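Local coordinates for protein beta-galactoside alpha-2,6-sialyltransferase (PDB 2Z4T) that probably transfers sialic acid from a CMP-linked donor to the galactose of acceptor sugars such as lactose, forming an alpha-2,6 linkage, at residues Val119-Ala124 with Ala178-Glu183. Sequence-based numbering, arbitrary orientation.
Sequences VYVDHA and ADLVQE. With GAL (beta-D-galactopyranose), chain B.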
loop_
_atom_site.group_PDB
_atom_site.type_symbol
_atom_site.label_atom_id
_atom_site.label_comp_id
_atom_site.label_asym_id
_atom_site.label_seq_id
_atom_site.Cartn_x
_atom_site.Cartn_y
_atom_site.Cartn_z
ATOM N N VAL A 119 -1.034 11.080 2.337
ATOM C CA VAL A 119 -2.126 10.415 3.043
ATOM C C VAL A 119 -2.437 9.060 2.381
ATOM O O VAL A 119 -2.572 8.974 1.156
ATOM C CB VAL A 119 -3.374 11.310 3.071
ATOM C CG1 VAL A 119 -4.493 10.660 3.863
ATOM C CG2 VAL A 119 -3.056 12.700 3.655
ATOM N N TYR A 120 -2.538 8.003 3.186
ATOM C CA TYR A 120 -2.779 6.656 2.676
ATOM C C TYR A 120 -3.904 5.975 3.441
ATOM O O TYR A 120 -3.817 5.823 4.667
ATOM C CB TYR A 120 -1.533 5.787 2.839
ATOM C CG TYR A 120 -0.220 6.354 2.315
ATOM C CD1 TYR A 120 0.275 5.954 1.078
ATOM C CD2 TYR A 120 0.541 7.243 3.083
ATOM C CE1 TYR A 120 1.480 6.436 0.583
ATOM C CE2 TYR A 120 1.759 7.736 2.608
ATOM C CZ TYR A 120 2.222 7.317 1.348
ATOM O OH TYR A 120 3.412 7.769 0.849
ATOM N N VAL A 121 -4.953 5.557 2.728
ATOM C CA VAL A 121 -6.126 4.999 3.376
ATOM C C VAL A 121 -6.539 3.677 2.730
ATOM O O VAL A 121 -6.749 3.588 1.496
ATOM C CB VAL A 121 -7.327 5.985 3.351
ATOM C CG1 VAL A 121 -8.488 5.473 4.216
ATOM C CG2 VAL A 121 -6.909 7.398 3.814
ATOM N N ASP A 122 -6.686 2.659 3.575
ATOM C CA ASP A 122 -7.185 1.376 3.142
ATOM C C ASP A 122 -7.526 0.476 4.329
ATOM O O ASP A 122 -6.855 0.497 5.363
ATOM C CB ASP A 122 -6.159 0.678 2.229
ATOM C CG ASP A 122 -6.606 -0.717 1.824
ATOM O OD1 ASP A 122 -7.766 -0.870 1.376
ATOM O OD2 ASP A 122 -5.815 -1.665 1.967
ATOM N N HIS A 123 -8.552 -0.343 4.155
ATOM C CA HIS A 123 -9.024 -1.214 5.214
ATOM C C HIS A 123 -8.725 -2.656 4.830
ATOM O O HIS A 123 -8.863 -3.548 5.669
ATOM C CB HIS A 123 -10.538 -1.063 5.380
ATOM C CG HIS A 123 -11.304 -1.589 4.208
ATOM N ND1 HIS A 123 -11.394 -0.902 3.013
ATOM C CD2 HIS A 123 -11.960 -2.761 4.022
ATOM C CE1 HIS A 123 -12.091 -1.619 2.149
ATOM N NE2 HIS A 123 -12.445 -2.752 2.735
ATOM N N ALA A 124 -8.344 -2.878 3.570
ATOM C CA ALA A 124 -8.187 -4.230 3.013
ATOM C C ALA A 124 -6.734 -4.702 3.105
ATOM O O ALA A 124 -6.063 -4.381 4.087
ATOM C CB ALA A 124 -8.693 -4.280 1.592
ATOM N N ALA A 178 -13.038 11.145 10.622
ATOM C CA ALA A 178 -13.129 12.591 10.816
ATOM C C ALA A 178 -11.830 13.160 11.365
ATOM O O ALA A 178 -11.399 14.236 10.947
ATOM C CB ALA A 178 -14.319 12.956 11.748
ATOM N N ASP A 179 -11.203 12.455 12.303
ATOM C CA ASP A 179 -9.999 13.007 12.916
ATOM C C ASP A 179 -8.821 13.069 11.936
ATOM O O ASP A 179 -7.958 13.915 12.075
ATOM C CB ASP A 179 -9.649 12.366 14.288
ATOM C CG ASP A 179 -9.233 10.889 14.189
ATOM O OD1 ASP A 179 -9.748 10.139 13.333
ATOM O OD2 ASP A 179 -8.380 10.467 14.998
ATOM N N LEU A 180 -8.809 12.220 10.923
ATOM C CA LEU A 180 -7.788 12.314 9.870
ATOM C C LEU A 180 -8.032 13.567 9.038
ATOM O O LEU A 180 -7.092 14.308 8.725
ATOM C CB LEU A 180 -7.847 11.097 8.951
ATOM C CG LEU A 180 -6.625 10.613 8.176
ATOM C CD1 LEU A 180 -7.053 9.702 7.023
ATOM C CD2 LEU A 180 -5.712 11.699 7.692
ATOM N N VAL A 181 -9.299 13.789 8.683
ATOM C CA VAL A 181 -9.689 14.964 7.896
ATOM C C VAL A 181 -9.299 16.238 8.658
ATOM O O VAL A 181 -8.606 17.103 8.098
ATOM C CB VAL A 181 -11.197 14.963 7.514
ATOM C CG1 VAL A 181 -11.604 16.300 6.900
ATOM C CG2 VAL A 181 -11.524 13.819 6.560
ATOM N N GLN A 182 -9.704 16.333 9.931
ATOM C CA GLN A 182 -9.356 17.470 10.795
ATOM C C GLN A 182 -7.847 17.724 10.838
ATOM O O GLN A 182 -7.383 18.863 10.772
ATOM C CB GLN A 182 -9.884 17.229 12.213
ATOM C CG GLN A 182 -11.398 17.327 12.330
ATOM C CD GLN A 182 -11.971 16.555 13.511
ATOM O OE1 GLN A 182 -13.159 16.237 13.522
ATOM N NE2 GLN A 182 -11.133 16.246 14.503
ATOM N N GLU A 183 -7.075 16.647 10.966
ATOM C CA GLU A 183 -5.629 16.817 11.014
ATOM C C GLU A 183 -5.084 17.381 9.698
ATOM O O GLU A 183 -4.199 18.248 9.706
ATOM C CB GLU A 183 -4.914 15.531 11.415
ATOM C CG GLU A 183 -3.431 15.728 11.738
ATOM C CD GLU A 183 -3.187 16.868 12.764
ATOM O OE1 GLU A 183 -3.848 16.861 13.840
ATOM O OE2 GLU A 183 -2.340 17.763 12.473
HETATM C C1 GAL B . -15.094 -5.621 3.120
HETATM C C2 GAL B . -15.784 -4.659 2.154
HETATM C C3 GAL B . -15.553 -5.133 0.721
HETATM C C4 GAL B . -14.060 -5.378 0.466
HETATM C C5 GAL B . -13.436 -6.264 1.546
HETATM C C6 GAL B . -11.910 -6.353 1.441
HETATM O O2 GAL B . -17.164 -4.575 2.472
HETATM O O3 GAL B . -16.056 -4.176 -0.199
HETATM O O4 GAL B . -13.407 -4.128 0.411
HETATM O O5 GAL B . -13.721 -5.716 2.810
HETATM O O6 GAL B . -11.483 -7.038 0.283
#
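In the first Rossmann-like domain of the GT-B fold, which follows an immunoglobulin-like domain, a central strand packs against a helix of the sheet's flank: Val119 and Val121, two residues apart on strand 103-122, face Leu180 in the first turn of helix 178-190. The touch is purely apolar. With CG roughly anti to the backbone N (chi1 -154°), the Leu180 branch is carried toward the strand, where both methyls make contact. Leu180 CD1 meets Val121 CG2 tip to tip at 4.0 Å; Val119 CG1 lies 4.2 Å from both Leu180 CD1 and Leu180 CD2, the side chains of Val119 and Leu180 passing alongside in opposite directions. Branched valines suit an extended strand and offer compact methyls to the forked leucine; all three residues are buried.

The strand ends at Asp122, where the chain turns into the acceptor site. Asp122 OD1 accepts a hydrogen bond from Ala124 N (3.0 Å), an Asx turn, with the N-H arriving from well above the carboxylate plane. Asn201 also binds OD1, and Thr128 engages OD2, fixing the carboxylate. The imidazole of His123 presents its edge to the galactose, where NE2 is hydrogen-bonded to GAL O4 (2.9 Å) and, at a longer 3.2 Å, to GAL O5, both bonds noticeably bent. The small Ala124 places CB over one face of the imidazole and 3.8 Å from GAL C6.

His204 stacks edge-to-face with His123 and, like Asp232, hydrogen-bonds the sugar. Strand 103-122 runs between the parallel strands 146-151 and 194-201; Tyr120 points away from helix 178-190 to pack on helix 126-141, and Leu180 also touches Tyr148 of strand 146-151.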